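Local coordinates for extracellular solute-binding protein family 1 (Arthrobacter chlorophenolicus, PDB 4R2F), which binds laminaribiose and, as an extracellular solute-binding protein, probably delivers such sugars to a membrane transporter for uptake, at residues T419-D422 with T423-S427; E121-S125 with N126-D130. All coordinates share one frame; numbering follows the deposited sequence.

Contact 1. Residues T419-D422 with T423-S427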
ATOM      1  N   THR A 419      19.428   7.322  11.704  1.00 38.98           N
ATOM      2  CA  THR A 419      20.737   7.528  11.096  1.00 46.93           C
ATOM      3  C   THR A 419      21.108   6.313  10.286  1.00 31.56           C
ATOM      4  O   THR A 419      21.592   6.443   9.160  1.00 41.43           O
ATOM      5  CB  THR A 419      21.818   7.841  12.161  1.00 43.81           C
ATOM      6  OG1 THR A 419      21.405   9.011  12.867  1.00 36.29           O
ATOM      7  CG2 THR A 419      23.167   8.093  11.538  1.00 49.42           C
ATOM      8  N   ALA A 420      20.863   5.122  10.833  1.00 34.90           N
ATOM      9  CA  ALA A 420      21.125   3.881  10.077  1.00 30.15           C
ATOM     10  C   ALA A 420      20.231   3.828   8.817  1.00 36.11           C
ATOM     11  O   ALA A 420      20.658   3.379   7.758  1.00 31.69           O
ATOM     12  CB  ALA A 420      20.892   2.649  10.950  1.00 39.26           C
ATOM     13  N   PHE A 421      18.995   4.297   8.962  1.00 39.30           N
ATOM     14  CA  PHE A 421      18.040   4.348   7.848  1.00 41.35           C
ATOM     15  C   PHE A 421      18.570   5.302   6.750  1.00 33.40           C
ATOM     16  O   PHE A 421      18.713   4.910   5.587  1.00 38.70           O
ATOM     17  CB  PHE A 421      16.666   4.775   8.406  1.00 36.31           C
ATOM     18  CG  PHE A 421      15.536   4.744   7.403  1.00 29.90           C
ATOM     19  CD1 PHE A 421      15.521   3.832   6.356  1.00 33.18           C
ATOM     20  CD2 PHE A 421      14.497   5.636   7.523  1.00 38.32           C
ATOM     21  CE1 PHE A 421      14.494   3.817   5.448  1.00 41.68           C
ATOM     22  CE2 PHE A 421      13.458   5.627   6.614  1.00 46.79           C
ATOM     23  CZ  PHE A 421      13.466   4.715   5.576  1.00 28.09           C
ATOM     24  N   ASP A 422      18.900   6.522   7.160  1.00 39.42           N
ATOM     25  CA  ASP A 422      19.487   7.545   6.284  1.00 41.73           C
ATOM     26  C   ASP A 422      20.670   7.003   5.503  1.00 45.23           C
ATOM     27  O   ASP A 422      20.740   7.080   4.283  1.00 44.56           O
ATOM     28  CB  ASP A 422      19.945   8.718   7.143  1.00 37.51           C
ATOM     29  CG  ASP A 422      20.289   9.950   6.334  1.00 58.88           C
ATOM     30  OD1 ASP A 422      19.496  10.385   5.475  1.00 49.51           O
ATOM     31  OD2 ASP A 422      21.360  10.511   6.590  1.00 46.53           O
ATOM     32  N   THR A 423      21.593   6.411   6.234  1.00 40.36           N
ATOM     33  CA  THR A 423      22.779   5.858   5.652  1.00 37.51           C
ATOM     34  C   THR A 423      22.475   4.752   4.670  1.00 38.11           C
ATOM     35  O   THR A 423      23.100   4.689   3.614  1.00 45.00           O
ATOM     36  CB  THR A 423      23.725   5.376   6.778  1.00 42.75           C
ATOM     37  OG1 THR A 423      24.114   6.527   7.541  1.00 40.31           O
ATOM     38  CG2 THR A 423      24.944   4.677   6.222  1.00 48.96           C
ATOM     39  N   GLY A 424      21.532   3.872   4.991  1.00 39.29           N
ATOM     40  CA  GLY A 424      21.203   2.764   4.063  1.00 31.82           C
ATOM     41  C   GLY A 424      20.576   3.274   2.748  1.00 30.73           C
ATOM     42  O   GLY A 424      20.853   2.776   1.652  1.00 41.08           O
ATOM     43  N   LEU A 425      19.727   4.279   2.886  1.00 39.11           N
ATOM     44  CA  LEU A 425      19.091   4.908   1.738  1.00 44.10           C
ATOM     45  C   LEU A 425      20.124   5.605   0.850  1.00 43.63           C
ATOM     46  O   LEU A 425      20.019   5.517  -0.353  1.00 46.39           O
ATOM     47  CB  LEU A 425      18.028   5.909   2.196  1.00 37.00           C
ATOM     48  CG  LEU A 425      16.755   5.302   2.806  1.00 31.63           C
ATOM     49  CD1 LEU A 425      15.873   6.408   3.382  1.00 37.28           C
ATOM     50  CD2 LEU A 425      15.996   4.471   1.769  1.00 41.00           C
ATOM     51  N   LYS A 426      21.135   6.256   1.432  1.00 42.24           N
ATOM     52  CA  LYS A 426      22.187   6.895   0.622  1.00 36.17           C
ATOM     53  C   LYS A 426      23.001   5.893  -0.158  1.00 39.64           C
ATOM     54  O   LYS A 426      23.434   6.200  -1.256  1.00 49.57           O
ATOM     55  CB  LYS A 426      23.069   7.826   1.457  1.00 44.25           C
ATOM     56  CG  LYS A 426      22.321   9.104   1.779  1.00 38.41           C
ATOM     57  CD  LYS A 426      22.944   9.966   2.853  1.00 38.67           C
ATOM     58  CE  LYS A 426      21.979  11.091   3.176  1.00 55.80           C
ATOM     59  NZ  LYS A 426      22.346  11.820   4.412  1.00 55.08           N
ATOM     60  N   SER A 427      23.148   4.677   0.360  1.00 35.34           N
ATOM     61  CA  SER A 427      23.862   3.658  -0.355  0.50 29.41           C
ATOM     62  C   SER A 427      23.160   3.242  -1.632  1.00 38.50           C
ATOM     63  O   SER A 427      23.816   2.735  -2.531  1.00 54.11           O
ATOM     64  CB  SER A 427      24.053   2.439   0.520  0.50 30.33           C
ATOM     65  OG  SER A 427      24.564   2.842   1.765  0.50 53.61           O
TER
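D422 and K426, one helical turn apart, join their charged ends in a salt bridge, D422 OD2 lying 2.7 Å from K426 NZ. The ammonium comes to the syn side of OD2, 27° out of the carboxylate plane, and stands 3.4 Å from D422 OD1, so the grip falls on one oxygen. K426 reaches back along the helix with an extended chain, its CG and CD passing the D422 carbonyl before CE comes alongside the carboxylate. An alanine in place of D422 would probably leave the K426 ammonium without its mate and the lysine chain free to swing into solvent.

On the buried side of the same turn, L425 lays CD1 over one face of the F421 ring, a CH-pi contact 3.8 Å from the centroid and displaced toward the CE1-CZ side of the rim. With F421 CG anti to the backbone N (chi1 -174°), the ring projects outward from the helix and offers a face to L425 CD1. These are i to i+4 pairs on the amphipathic C-terminal helix 414-428, whose backbone bonds set the spacing; that from L425 N to F421 O measures 3.0 Å.

The exposed side carries hydroxyls turned back on the main chain. T419 O takes both T423 N, at 2.9 Å, and T423 OG1, at 3.0 Å, from opposite faces of its carbonyl plane, and S427 OG similarly bonds T423 O. Further out, F403 stacks on the F421 ring, L394 of helix 389-396 touches both F421 and L425, and the loop residues V229 and L227 meet D422 and K426, respectively.

Contact 2. Residues E121-S125 with N126-D130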
ATOM      1  N   GLU A 121      -4.321   6.231 -25.272  1.00 28.66           N
ATOM      2  CA  GLU A 121      -5.085   6.566 -26.496  1.00 33.49           C
ATOM      3  C   GLU A 121      -6.287   5.661 -26.669  1.00 32.43           C
ATOM      4  O   GLU A 121      -7.371   6.143 -26.962  1.00 39.86           O
ATOM      5  CB  GLU A 121      -4.244   6.406 -27.768  1.00 42.94           C
ATOM      6  CG  GLU A 121      -3.124   7.408 -27.998  1.00 57.21           C
ATOM      7  CD  GLU A 121      -2.195   6.977 -29.142  1.00200.00           C
ATOM      8  OE1 GLU A 121      -2.695   6.437 -30.158  1.00 56.99           O
ATOM      9  OE2 GLU A 121      -0.958   7.168 -29.036  1.00 69.46           O
ATOM     10  N   LYS A 122      -6.091   4.346 -26.521  1.00 30.53           N
ATOM     11  CA  LYS A 122      -7.177   3.412 -26.653  1.00 31.78           C
ATOM     12  C   LYS A 122      -8.253   3.661 -25.592  1.00 37.65           C
ATOM     13  O   LYS A 122      -9.438   3.525 -25.877  1.00 32.50           O
ATOM     14  CB  LYS A 122      -6.699   1.956 -26.623  1.00 30.39           C
ATOM     15  CG  LYS A 122      -5.840   1.532 -27.818  1.00 38.81           C
ATOM     16  CD  LYS A 122      -5.201   0.163 -27.538  1.00 41.11           C
ATOM     17  CE  LYS A 122      -4.691  -0.518 -28.787  1.00 83.77           C
ATOM     18  NZ  LYS A 122      -5.833  -1.001 -29.601  1.00 70.23           N
ATOM     19  N   LEU A 123      -7.856   4.038 -24.381  1.00 29.29           N
ATOM     20  CA  LEU A 123      -8.831   4.324 -23.328  1.00 34.25           C
ATOM     21  C   LEU A 123      -9.602   5.622 -23.623  1.00 35.21           C
ATOM     22  O   LEU A 123     -10.775   5.739 -23.296  1.00 31.68           O
ATOM     23  CB  LEU A 123      -8.151   4.439 -21.968  1.00 42.57           C
ATOM     24  CG  LEU A 123      -7.473   3.176 -21.463  1.00 32.68           C
ATOM     25  CD1 LEU A 123      -6.679   3.488 -20.196  1.00 36.71           C
ATOM     26  CD2 LEU A 123      -8.468   2.046 -21.247  1.00 35.81           C
ATOM     27  N   LYS A 124      -8.931   6.594 -24.232  1.00 29.42           N
ATOM     28  CA  LYS A 124      -9.610   7.806 -24.658  1.00 32.74           C
ATOM     29  C   LYS A 124     -10.658   7.498 -25.715  1.00 45.13           C
ATOM     30  O   LYS A 124     -11.737   8.055 -25.674  1.00 40.23           O
ATOM     31  CB  LYS A 124      -8.613   8.842 -25.168  1.00 39.64           C
ATOM     32  CG  LYS A 124      -7.854   9.509 -24.033  1.00 33.72           C
ATOM     33  CD  LYS A 124      -6.845  10.508 -24.531  1.00 38.87           C
ATOM     34  CE  LYS A 124      -6.089  11.093 -23.360  1.00 43.16           C
ATOM     35  NZ  LYS A 124      -5.110  12.092 -23.824  1.00 53.90           N
ATOM     36  N   SER A 125     -10.356   6.581 -26.630  1.00 43.79           N
ATOM     37  CA  SER A 125     -11.276   6.270 -27.731  1.00 40.17           C
ATOM     38  C   SER A 125     -12.458   5.511 -27.229  1.00 38.52           C
ATOM     39  O   SER A 125     -13.582   5.835 -27.607  1.00 43.00           O
ATOM     40  CB  SER A 125     -10.611   5.426 -28.823  1.00 37.42           C
ATOM     41  OG  SER A 125      -9.550   6.124 -29.407  1.00 42.68           O
ATOM     42  N   ASN A 126     -12.202   4.481 -26.407  1.00 36.60           N
ATOM     43  CA  ASN A 126     -13.274   3.614 -25.899  1.00 30.80           C
ATOM     44  C   ASN A 126     -14.092   4.254 -24.766  1.00 39.61           C
ATOM     45  O   ASN A 126     -15.131   3.737 -24.411  1.00 38.73           O
ATOM     46  CB  ASN A 126     -12.791   2.173 -25.552  1.00 37.32           C
ATOM     47  CG  ASN A 126     -12.163   2.032 -24.150  1.00 43.01           C
ATOM     48  OD1 ASN A 126     -12.212   2.919 -23.290  1.00 37.99           O
ATOM     49  ND2 ASN A 126     -11.580   0.877 -23.920  1.00 37.55           N
ATOM     50  N   GLY A 127     -13.618   5.369 -24.208  1.00 37.99           N
ATOM     51  CA  GLY A 127     -14.400   6.119 -23.222  1.00 41.85           C
ATOM     52  C   GLY A 127     -13.953   5.933 -21.783  1.00 43.56           C
ATOM     53  O   GLY A 127     -14.302   6.745 -20.928  1.00 44.48           O
ATOM     54  N   GLN A 128     -13.174   4.891 -21.491  1.00 35.19           N
ATOM     55  CA  GLN A 128     -12.776   4.650 -20.105  1.00 37.02           C
ATOM     56  C   GLN A 128     -11.942   5.766 -19.496  1.00 32.27           C
ATOM     57  O   GLN A 128     -12.043   6.004 -18.308  1.00 37.87           O
ATOM     58  CB  GLN A 128     -12.073   3.292 -19.909  1.00 42.42           C
ATOM     59  CG  GLN A 128     -12.718   2.551 -18.761  1.00 60.88           C
ATOM     60  CD  GLN A 128     -11.957   1.356 -18.243  1.00 43.50           C
ATOM     61  OE1 GLN A 128     -12.179   0.931 -17.099  1.00 44.43           O
ATOM     62  NE2 GLN A 128     -11.096   0.790 -19.060  1.00 37.03           N
ATOM     63  N   PHE A 129     -11.152   6.468 -20.301  1.00 30.47           N
ATOM     64  CA  PHE A 129     -10.251   7.489 -19.785  1.00 34.61           C
ATOM     65  C   PHE A 129     -10.969   8.606 -19.012  1.00 49.32           C
ATOM     66  O   PHE A 129     -10.547   8.998 -17.908  1.00 32.86           O
ATOM     67  CB  PHE A 129      -9.418   8.079 -20.926  1.00 34.05           C
ATOM     68  CG  PHE A 129      -8.343   8.994 -20.454  1.00 33.48           C
ATOM     69  CD1 PHE A 129      -7.152   8.484 -19.963  1.00 41.64           C
ATOM     70  CD2 PHE A 129      -8.529  10.376 -20.461  1.00 42.04           C
ATOM     71  CE1 PHE A 129      -6.158   9.328 -19.498  1.00 44.41           C
ATOM     72  CE2 PHE A 129      -7.536  11.222 -19.999  1.00 40.60           C
ATOM     73  CZ  PHE A 129      -6.347  10.703 -19.522  1.00 40.38           C
ATOM     74  N   ASP A 130     -12.068   9.086 -19.582  1.00 36.02           N
ATOM     75  CA  ASP A 130     -12.944  10.050 -18.935  0.50 22.31           C
ATOM     76  C   ASP A 130     -13.484   9.572 -17.589  1.00 37.90           C
ATOM     77  O   ASP A 130     -13.925  10.396 -16.801  1.00 40.19           O
ATOM     78  CB  ASP A 130     -14.135  10.368 -19.840  0.50 23.39           C
ATOM     79  CG  ASP A 130     -15.020  11.431 -19.264  0.50 29.90           C
ATOM     80  OD1 ASP A 130     -14.552  12.582 -19.165  0.50 35.16           O
ATOM     81  OD2 ASP A 130     -16.163  11.117 -18.893  0.50 36.98           O
TER
HETATM   82  O   HOH W   1     -12.620   8.924 -22.754  1.00 45.38           O
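An Asx turn closes the C-terminal end of helix 117-126, where the side chain of N126 lies against the L123 carbonyl. N126 OD1 accepts the backbone N of Q128 at 2.8 Å, the N-H pointing almost straight at it (169°), while the same oxygen rests 3.2 Å from L123 O, two acceptors side by side. The N126 side chain reaches this place because CG sits between its backbone N and carbonyl carbon (chi1 84°), which folds the amide back over the helix end. G127 then leaves the helix with a positive phi of 103°, where a side chain would jam against the preceding carbonyl.

L123 O is the shared acceptor of the turn. F129 N bonds to L123 O at 3.1 Å from above the carbonyl plane, and G127 N adds a weak bond. One residue on, a water links K124 O to D130 N.

The turn sets F129 beside K124, the two side chains pointing the same way. The extended lysine runs over one ring face: K124 CG lies 3.6 Å from F129 CG, and K124 CE makes a CH-pi contact 3.8 Å from the F129 centroid. K124 NZ is farther away, 5.0 Å from the centroid, in a cation-pi position, so most of the touching is done by the methylenes.

L123 CB also meets F129 CB at 4.0 Å. Helix 322-335 flanks this end of helix 117-126: L333 touches L123 and Q128, V330 touches K122 and N126, and E327 forms a salt bridge with K122; V137, in the loop before strand 141-142, packs on F129.

Contacts 1 and 2 are remote from each other, with centres about 43 Å apart and nearest atoms about 31 Å apart, and they do not touch. Contact 2 comes first along the chain, where helix 117-126 gives way to a loop within the solute-binding family region; contact 1 lies in the middle and later turns of the last helix, 414-428. Their centres are about 27 and 22 Å, respectively, from that of the chain. Of contact 1, the F421 side chain is about 12 Å from a bound glucose unit of laminaribiose, too far to touch the sugar. Contact 1 runs through continuous helix over more than two turns, whereas contact 2 lies at a helix end.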